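Local coordinates for protein esterase (Staphylococcus aureus subsp. aureus USA300_TCH1516, PDB 3D7R) that is a putative esterase of the alpha/beta hydrolase fold, probably hydrolysing ester bonds, at residues V259-G264 with I287-Y292; L198-L203 with M295-P300. All coordinates share one frame; numbering follows the deposited sequence.

Interaction 1. Residues V259-G264 with I287-Y292; sequences VYMFGG and IEFYDY
Met261, present as selenomethionine, lays its terminal methyl over one face of the Phe289 ring in a CH-pi contact, with CE 3.6 Å from the ring centroid and close to the ring normal. The chain leaves its strand with CG anti to the backbone N (chi1 -180°) and bends only at the last torsion, which swings CE over the ring. SE lies above the same face but farther off, a Met-aromatic contact. At the ring's edge, near its plane, stand the Met261 carbonyl oxygen and the amide nitrogen of Gly263, while Asp291 CB lies over the outer part of the opposite face. The ring thus reaches past its own bridge partner to the glycine beyond it. Farther back on this side of the sheet, Val259 and Ile287 run side by side, Val259 CG1 touching Ile287 CD1 at 3.8 Å.

The two strands are parallel and in register. They bracket helix 270-282 in a beta-alpha-beta unit at one margin of the central alpha/beta hydrolase sheet, 287-292 being its outermost strand. Five backbone bonds join them, the longest from Gly263 N to Tyr290 O at 3.2 Å.

The other side of the sheet carries a row of flat groups. The Phe262 and Tyr290 rings point the same way with planes only 7° apart, but they are offset, with little overlap. Their centroids are 4.7 Å apart. Phe262 CZ meets Tyr290 CD2 at 3.5 Å. Next along, the Glu288 carboxylate stands almost perpendicular to the Tyr260 ring, Glu288 OE1 3.3 Å from Tyr260 CD1 at the ring's edge. That same oxygen accepts the Tyr290 hydroxyl at 2.6 Å (OH to OE1), from above the carboxylate plane. Tyr286 bonds to Glu288 OE2, and the Tyr260 hydroxyl pairs with Glu320.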
ATOM      1  N   VAL A 259       2.314 -14.609  -0.448  1.00  7.26           N
ATOM      2  CA  VAL A 259       2.224 -13.227  -0.990  1.00  7.44           C
ATOM      3  C   VAL A 259       1.467 -13.235  -2.322  1.00  7.89           C
ATOM      4  O   VAL A 259       1.652 -14.153  -3.150  1.00  7.96           O
ATOM      5  CB  VAL A 259       3.641 -12.550  -1.122  1.00  7.29           C
ATOM      6  CG1 VAL A 259       3.546 -11.117  -1.735  1.00  7.15           C
ATOM      7  CG2 VAL A 259       4.352 -12.457   0.239  1.00  6.05           C
ATOM      8  N   TYR A 260       0.583 -12.247  -2.501  1.00  7.64           N
ATOM      9  CA  TYR A 260      -0.242 -12.116  -3.701  1.00  7.95           C
ATOM     10  C   TYR A 260      -0.003 -10.724  -4.166  1.00  8.16           C
ATOM     11  O   TYR A 260      -0.237  -9.786  -3.417  1.00  8.76           O
ATOM     12  CB  TYR A 260      -1.730 -12.305  -3.363  1.00  7.91           C
ATOM     13  CG  TYR A 260      -1.982 -13.651  -2.728  1.00  8.78           C
ATOM     14  CD1 TYR A 260      -2.495 -14.698  -3.486  1.00  9.68           C
ATOM     15  CD2 TYR A 260      -1.644 -13.897  -1.386  1.00  8.91           C
ATOM     16  CE1 TYR A 260      -2.690 -15.966  -2.928  1.00 10.34           C
ATOM     17  CE2 TYR A 260      -1.853 -15.171  -0.814  1.00  9.19           C
ATOM     18  CZ  TYR A 260      -2.373 -16.188  -1.603  1.00  9.31           C
ATOM     19  OH  TYR A 260      -2.588 -17.452  -1.084  1.00 10.68           O
HETATM   20  N   MSE A 261       0.516 -10.573  -5.375  1.00  8.22           N
HETATM   21  CA  MSE A 261       0.934  -9.249  -5.847  1.00  8.52           C
HETATM   22  C   MSE A 261       0.221  -8.906  -7.137  1.00  8.65           C
HETATM   23  O   MSE A 261       0.026  -9.788  -8.007  1.00  9.49           O
HETATM   24  CB  MSE A 261       2.462  -9.213  -6.049  1.00  8.25           C
HETATM   25  CG  MSE A 261       3.012  -7.869  -6.535  1.00  8.91           C
HETATM   26 SE   MSE A 261       4.938  -7.844  -6.340  0.75 16.35          SE
HETATM   27  CE  MSE A 261       5.440  -9.240  -7.621  1.00  8.62           C
ATOM     28  N   PHE A 262      -0.157  -7.638  -7.259  1.00  7.84           N
ATOM     29  CA  PHE A 262      -0.855  -7.112  -8.430  1.00  8.65           C
ATOM     30  C   PHE A 262      -0.075  -5.916  -8.943  1.00  9.24           C
ATOM     31  O   PHE A 262       0.367  -5.073  -8.162  1.00  9.59           O
ATOM     32  CB  PHE A 262      -2.291  -6.669  -8.068  1.00  8.19           C
ATOM     33  CG  PHE A 262      -3.162  -7.797  -7.640  1.00  7.98           C
ATOM     34  CD1 PHE A 262      -4.029  -8.390  -8.551  1.00  8.96           C
ATOM     35  CD2 PHE A 262      -3.073  -8.318  -6.337  1.00  9.18           C
ATOM     36  CE1 PHE A 262      -4.822  -9.480  -8.178  1.00  9.53           C
ATOM     37  CE2 PHE A 262      -3.862  -9.395  -5.945  1.00  9.04           C
ATOM     38  CZ  PHE A 262      -4.733  -9.987  -6.875  1.00 12.34           C
ATOM     39  N   GLY A 263       0.114  -5.851 -10.253  1.00  9.57           N
ATOM     40  CA  GLY A 263       0.802  -4.713 -10.827  1.00  9.67           C
ATOM     41  C   GLY A 263       0.568  -4.615 -12.304  1.00  9.50           C
ATOM     42  O   GLY A 263      -0.031  -5.512 -12.888  1.00  9.55           O
ATOM     43  N   GLY A 264       1.032  -3.509 -12.894  1.00 10.12           N
ATOM     44  CA  GLY A 264       0.889  -3.261 -14.339  1.00  9.56           C
ATOM     45  C   GLY A 264       2.228  -3.173 -15.028  1.00 10.74           C
ATOM     46  O   GLY A 264       3.247  -2.889 -14.383  1.00 10.23           O
ATOM     47  N   ILE A 287       4.373 -17.225  -4.019  1.00 11.51           N
ATOM     48  CA  ILE A 287       4.000 -15.916  -4.561  1.00 12.04           C
ATOM     49  C   ILE A 287       3.085 -16.090  -5.782  1.00 12.54           C
ATOM     50  O   ILE A 287       3.368 -16.915  -6.661  1.00 12.09           O
ATOM     51  CB  ILE A 287       5.247 -15.032  -4.864  1.00 11.97           C
ATOM     52  CG1 ILE A 287       4.822 -13.721  -5.567  1.00 12.96           C
ATOM     53  CG2 ILE A 287       6.273 -15.828  -5.707  1.00 11.19           C
ATOM     54  CD1 ILE A 287       5.258 -12.451  -4.845  1.00 11.45           C
ATOM     55  N   GLU A 288       1.965 -15.359  -5.814  1.00 12.04           N
ATOM     56  CA  GLU A 288       1.166 -15.251  -7.035  1.00 12.43           C
ATOM     57  C   GLU A 288       1.342 -13.833  -7.531  1.00 12.37           C
ATOM     58  O   GLU A 288       1.110 -12.890  -6.779  1.00 12.26           O
ATOM     59  CB  GLU A 288      -0.328 -15.528  -6.769  1.00 13.68           C
ATOM     60  CG  GLU A 288      -0.710 -17.000  -6.727  1.00 15.05           C
ATOM     61  CD  GLU A 288      -2.112 -17.241  -6.190  1.00 18.91           C
ATOM     62  OE1 GLU A 288      -2.999 -16.359  -6.319  1.00 18.58           O
ATOM     63  OE2 GLU A 288      -2.324 -18.331  -5.627  1.00 20.76           O
ATOM     64  N   PHE A 289       1.790 -13.667  -8.772  1.00 11.16           N
ATOM     65  CA  PHE A 289       1.894 -12.340  -9.342  1.00 10.91           C
ATOM     66  C   PHE A 289       0.867 -12.229 -10.474  1.00 10.94           C
ATOM     67  O   PHE A 289       0.919 -12.963 -11.465  1.00 10.01           O
ATOM     68  CB  PHE A 289       3.341 -12.071  -9.797  1.00 11.45           C
ATOM     69  CG  PHE A 289       3.586 -10.691 -10.363  1.00 11.12           C
ATOM     70  CD1 PHE A 289       2.728  -9.619 -10.091  1.00 12.42           C
ATOM     71  CD2 PHE A 289       4.709 -10.460 -11.147  1.00 11.87           C
ATOM     72  CE1 PHE A 289       2.965  -8.350 -10.618  1.00 11.42           C
ATOM     73  CE2 PHE A 289       4.974  -9.181 -11.683  1.00 11.15           C
ATOM     74  CZ  PHE A 289       4.092  -8.131 -11.423  1.00 12.00           C
ATOM     75  N   TYR A 290      -0.104 -11.350 -10.281  1.00 10.18           N
ATOM     76  CA  TYR A 290      -1.075 -11.048 -11.312  1.00 10.78           C
ATOM     77  C   TYR A 290      -0.568  -9.801 -12.036  1.00 10.53           C
ATOM     78  O   TYR A 290      -0.648  -8.699 -11.518  1.00 10.13           O
ATOM     79  CB  TYR A 290      -2.454 -10.821 -10.688  1.00 11.01           C
ATOM     80  CG  TYR A 290      -3.023 -12.029  -9.959  1.00 11.92           C
ATOM     81  CD1 TYR A 290      -3.835 -12.953 -10.633  1.00 15.14           C
ATOM     82  CD2 TYR A 290      -2.745 -12.259  -8.608  1.00 12.19           C
ATOM     83  CE1 TYR A 290      -4.384 -14.058  -9.973  1.00 15.11           C
ATOM     84  CE2 TYR A 290      -3.288 -13.371  -7.932  1.00 14.04           C
ATOM     85  CZ  TYR A 290      -4.106 -14.258  -8.629  1.00 15.16           C
ATOM     86  OH  TYR A 290      -4.644 -15.358  -8.001  1.00 15.81           O
ATOM     87  N   ASP A 291      -0.009 -10.006 -13.218  1.00 10.35           N
ATOM     88  CA  ASP A 291       0.718  -8.961 -13.941  1.00 10.87           C
ATOM     89  C   ASP A 291      -0.126  -8.523 -15.131  1.00 11.02           C
ATOM     90  O   ASP A 291      -0.398  -9.320 -16.034  1.00 11.28           O
ATOM     91  CB  ASP A 291       2.055  -9.517 -14.422  1.00 11.09           C
ATOM     92  CG  ASP A 291       2.996  -8.442 -14.972  1.00 12.33           C
ATOM     93  OD1 ASP A 291       2.612  -7.251 -15.040  1.00 13.66           O
ATOM     94  OD2 ASP A 291       4.149  -8.802 -15.314  1.00 13.43           O
ATOM     95  N   TYR A 292      -0.550  -7.258 -15.113  1.00 10.99           N
ATOM     96  CA  TYR A 292      -1.423  -6.698 -16.160  1.00 11.39           C
ATOM     97  C   TYR A 292      -0.607  -5.845 -17.138  1.00 11.28           C
ATOM     98  O   TYR A 292      -0.302  -4.704 -16.853  1.00 12.13           O
ATOM     99  CB  TYR A 292      -2.513  -5.849 -15.511  1.00 10.73           C
ATOM    100  CG  TYR A 292      -3.601  -6.638 -14.814  1.00 11.29           C
ATOM    101  CD1 TYR A 292      -4.908  -6.609 -15.300  1.00 12.16           C
ATOM    102  CD2 TYR A 292      -3.337  -7.392 -13.662  1.00 10.91           C
ATOM    103  CE1 TYR A 292      -5.924  -7.318 -14.674  1.00 13.13           C
ATOM    104  CE2 TYR A 292      -4.368  -8.119 -13.020  1.00 10.94           C
ATOM    105  CZ  TYR A 292      -5.652  -8.066 -13.547  1.00 11.24           C
ATOM    106  OH  TYR A 292      -6.694  -8.736 -12.945  1.00 12.04           O
TER

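Interaction 2. Residues L198-L203 with M295-P300; sequences LISPIL and MVHDFP
Ser200 reaches across to segment 295-300, and each atom of its short side chain meets something there. CB lies against the His297 imidazole, 3.6 Å from ND1, and is about equally close to the Asp298 backbone nitrogen. One bond farther out, OG accepts the Asp298 N-H over 2.9 Å (N to OG), with an angle of 156° at the hydrogen. With chi1 at -69°, OG sits anti to the carbonyl carbon and beside its own backbone N, aimed at the turn. The backbone of Ser200 itself adopts left-handed helical angles, a sharp bend as the chain leaves the end of strand 195-199.

The donor belongs to a type II beta turn from Val296 to Phe299, in which Asp298 takes the third position and a weak bond links Phe299 N to Val296 O. In the alpha/beta hydrolase fold, the loops after the last two strands usually present the acid and the histidine of the active site. Glu267 and His297 lie in these loops, and His297 ND1 is hydrogen-bonded to Glu267 OE1, consistent with that arrangement. Glu267 OE2 bonds to Ser200 OG as well, so the serine oxygen joins the carboxylate to the backbone of the turn.

His297 CE1 comes within 3.3 Å of the Ser200 carbonyl oxygen, and Ile202 CG1 approaches the same ring carbon at 4.2 Å, with the Ile202 side chain roughly perpendicular to that of His297. Asp298 CB covers part of one imidazole face. On the strand side, Ile199 CG2 lies 3.8 Å from Pro300 CG, the two side chains running antiparallel alongside each other. Pro300 CD in turn rests on one face of the Phe299 ring, with Met295 CG centred over the other.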
ATOM      1  N   LEU A 198      -0.030  -7.271  -2.069  1.00  7.59           N
ATOM      2  CA  LEU A 198       0.725  -6.096  -2.503  1.00  7.84           C
ATOM      3  C   LEU A 198       0.160  -5.594  -3.814  1.00  8.02           C
ATOM      4  O   LEU A 198       0.124  -6.339  -4.800  1.00  7.92           O
ATOM      5  CB  LEU A 198       2.208  -6.452  -2.680  1.00  7.80           C
ATOM      6  CG  LEU A 198       2.961  -7.084  -1.494  1.00  7.47           C
ATOM      7  CD1 LEU A 198       4.451  -7.295  -1.849  1.00  7.70           C
ATOM      8  CD2 LEU A 198       2.842  -6.223  -0.234  1.00  6.40           C
ATOM      9  N   ILE A 199      -0.300  -4.346  -3.836  1.00  8.75           N
ATOM     10  CA  ILE A 199      -0.828  -3.746  -5.068  1.00  9.35           C
ATOM     11  C   ILE A 199       0.132  -2.650  -5.564  1.00 10.16           C
ATOM     12  O   ILE A 199       0.318  -1.619  -4.906  1.00  9.45           O
ATOM     13  CB  ILE A 199      -2.273  -3.166  -4.884  1.00 10.03           C
ATOM     14  CG1 ILE A 199      -3.250  -4.244  -4.396  1.00 11.65           C
ATOM     15  CG2 ILE A 199      -2.771  -2.488  -6.190  1.00  8.36           C
ATOM     16  CD1 ILE A 199      -4.525  -3.693  -3.717  1.00 12.40           C
ATOM     17  N   SER A 200       0.751  -2.875  -6.720  1.00  9.91           N
ATOM     18  CA  SER A 200       1.737  -1.930  -7.250  1.00 10.23           C
ATOM     19  C   SER A 200       2.727  -1.447  -6.172  1.00 10.00           C
ATOM     20  O   SER A 200       2.915  -0.221  -6.015  1.00 10.43           O
ATOM     21  CB  SER A 200       1.034  -0.712  -7.880  1.00  9.60           C
ATOM     22  OG  SER A 200       0.354  -1.079  -9.054  1.00 13.67           O
ATOM     23  N   PRO A 201       3.370  -2.390  -5.443  1.00  9.40           N
ATOM     24  CA  PRO A 201       4.235  -1.963  -4.341  1.00  9.23           C
ATOM     25  C   PRO A 201       5.453  -1.236  -4.896  1.00 10.00           C
ATOM     26  O   PRO A 201       5.962  -1.623  -5.953  1.00 10.14           O
ATOM     27  CB  PRO A 201       4.682  -3.294  -3.690  1.00  9.09           C
ATOM     28  CG  PRO A 201       4.549  -4.335  -4.758  1.00  8.86           C
ATOM     29  CD  PRO A 201       3.368  -3.863  -5.620  1.00  8.82           C
ATOM     30  N   ILE A 202       5.900  -0.195  -4.205  1.00  9.17           N
ATOM     31  CA  ILE A 202       7.149   0.473  -4.568  1.00  9.46           C
ATOM     32  C   ILE A 202       8.255  -0.222  -3.760  1.00  9.65           C
ATOM     33  O   ILE A 202       8.635   0.224  -2.672  1.00 10.00           O
ATOM     34  CB  ILE A 202       7.083   2.012  -4.294  1.00  9.69           C
ATOM     35  CG1 ILE A 202       5.964   2.670  -5.108  1.00  9.86           C
ATOM     36  CG2 ILE A 202       8.424   2.686  -4.623  1.00  8.82           C
ATOM     37  CD1 ILE A 202       5.644   4.109  -4.614  1.00 14.00           C
ATOM     38  N   LEU A 203       8.730  -1.350  -4.286  1.00  9.27           N
ATOM     39  CA  LEU A 203       9.642  -2.228  -3.560  1.00  9.70           C
ATOM     40  C   LEU A 203      11.043  -1.669  -3.298  1.00  9.79           C
ATOM     41  O   LEU A 203      11.700  -2.051  -2.323  1.00  9.22           O
ATOM     42  CB  LEU A 203       9.717  -3.587  -4.263  1.00  9.84           C
ATOM     43  CG  LEU A 203       8.346  -4.297  -4.253  1.00 10.45           C
ATOM     44  CD1 LEU A 203       8.280  -5.431  -5.260  1.00 10.50           C
ATOM     45  CD2 LEU A 203       7.988  -4.794  -2.852  1.00 10.66           C
HETATM   46  N   MSE A 295      -1.607  -2.091 -17.830  1.00 11.36           N
HETATM   47  CA  MSE A 295      -2.109  -1.283 -16.712  1.00 11.25           C
HETATM   48  C   MSE A 295      -1.086  -0.322 -16.127  1.00 11.95           C
HETATM   49  O   MSE A 295       0.138  -0.575 -16.162  1.00 11.62           O
HETATM   50  CB  MSE A 295      -2.675  -2.178 -15.605  1.00 11.30           C
HETATM   51  CG  MSE A 295      -3.990  -2.840 -15.979  1.00 12.68           C
HETATM   52 SE   MSE A 295      -5.386  -1.525 -16.371  0.75 18.27          SE
HETATM   53  CE  MSE A 295      -5.259  -1.485 -18.293  1.00 14.55           C
ATOM     54  N   VAL A 296      -1.614   0.753 -15.538  1.00 11.22           N
ATOM     55  CA  VAL A 296      -0.827   1.814 -14.936  1.00 11.21           C
ATOM     56  C   VAL A 296      -0.585   1.569 -13.441  1.00 11.20           C
ATOM     57  O   VAL A 296      -1.166   0.646 -12.850  1.00 10.45           O
ATOM     58  CB  VAL A 296      -1.494   3.217 -15.158  1.00 11.14           C
ATOM     59  CG1 VAL A 296      -1.734   3.483 -16.663  1.00 11.83           C
ATOM     60  CG2 VAL A 296      -2.801   3.371 -14.361  1.00 11.28           C
ATOM     61  N   HIS A 297       0.269   2.399 -12.840  1.00 10.62           N
ATOM     62  CA  HIS A 297       0.532   2.330 -11.399  1.00 10.72           C
ATOM     63  C   HIS A 297      -0.761   2.406 -10.596  1.00 11.14           C
ATOM     64  O   HIS A 297      -1.560   3.319 -10.806  1.00 10.58           O
ATOM     65  CB  HIS A 297       1.453   3.468 -10.956  1.00 10.23           C
ATOM     66  CG  HIS A 297       1.766   3.437  -9.488  1.00 10.21           C
ATOM     67  ND1 HIS A 297       2.476   2.408  -8.904  1.00  9.83           N
ATOM     68  CD2 HIS A 297       1.443   4.289  -8.485  1.00  8.64           C
ATOM     69  CE1 HIS A 297       2.588   2.634  -7.605  1.00 11.19           C
ATOM     70  NE2 HIS A 297       1.967   3.768  -7.325  1.00 10.46           N
ATOM     71  N   ASP A 298      -0.974   1.434  -9.705  1.00 12.26           N
ATOM     72  CA  ASP A 298      -2.062   1.509  -8.724  1.00 12.59           C
ATOM     73  C   ASP A 298      -3.395   1.355  -9.436  1.00 12.32           C
ATOM     74  O   ASP A 298      -4.436   1.866  -8.956  1.00 12.47           O
ATOM     75  CB  ASP A 298      -2.013   2.876  -8.018  1.00 13.19           C
ATOM     76  CG  ASP A 298      -2.412   2.822  -6.535  1.00 15.54           C
ATOM     77  OD1 ASP A 298      -2.396   1.745  -5.921  1.00 17.78           O
ATOM     78  OD2 ASP A 298      -2.718   3.903  -5.977  1.00 18.88           O
ATOM     79  N   PHE A 299      -3.388   0.635 -10.562  1.00 11.30           N
ATOM     80  CA  PHE A 299      -4.562   0.623 -11.453  1.00 10.86           C
ATOM     81  C   PHE A 299      -5.913   0.280 -10.791  1.00 10.97           C
ATOM     82  O   PHE A 299      -6.912   0.841 -11.205  1.00 12.17           O
ATOM     83  CB  PHE A 299      -4.325  -0.213 -12.722  1.00 10.27           C
ATOM     84  CG  PHE A 299      -4.399  -1.697 -12.507  1.00  8.87           C
ATOM     85  CD1 PHE A 299      -5.630  -2.367 -12.571  1.00  9.22           C
ATOM     86  CD2 PHE A 299      -3.240  -2.432 -12.266  1.00  9.07           C
ATOM     87  CE1 PHE A 299      -5.712  -3.761 -12.373  1.00  9.65           C
ATOM     88  CE2 PHE A 299      -3.294  -3.822 -12.059  1.00  9.82           C
ATOM     89  CZ  PHE A 299      -4.531  -4.490 -12.112  1.00 11.52           C
ATOM     90  N   PRO A 300      -5.948  -0.630  -9.784  1.00 10.95           N
ATOM     91  CA  PRO A 300      -7.234  -0.999  -9.183  1.00 11.17           C
ATOM     92  C   PRO A 300      -8.030   0.143  -8.530  1.00 12.17           C
ATOM     93  O   PRO A 300      -9.203  -0.058  -8.209  1.00 11.37           O
ATOM     94  CB  PRO A 300      -6.841  -2.046  -8.129  1.00 11.76           C
ATOM     95  CG  PRO A 300      -5.563  -2.665  -8.708  1.00 11.00           C
ATOM     96  CD  PRO A 300      -4.849  -1.404  -9.164  1.00 11.07           C
TER

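From the N terminus, the chain first passes through 198-203, the end of strand 195-199 and the bend after it, then runs on to strand 259-264. Helix 270-282 carries it to strand 287-292, where interaction 1 closes the short beta-alpha-beta loop. After two intervening residues the chain enters 295-300, which returns to 198-203, so interaction 2 closes a longer loop that encloses interaction 1 without crossing it. The two meet directly: strand 259-264 pairs with strand 195-199, Phe262 N lying 2.8 Å from Leu198 O, and the Tyr292 and Phe299 rings touch. Interaction 1 thus ties the sheet margin together, and interaction 2 brings the following loop back over the end of strand 195-199.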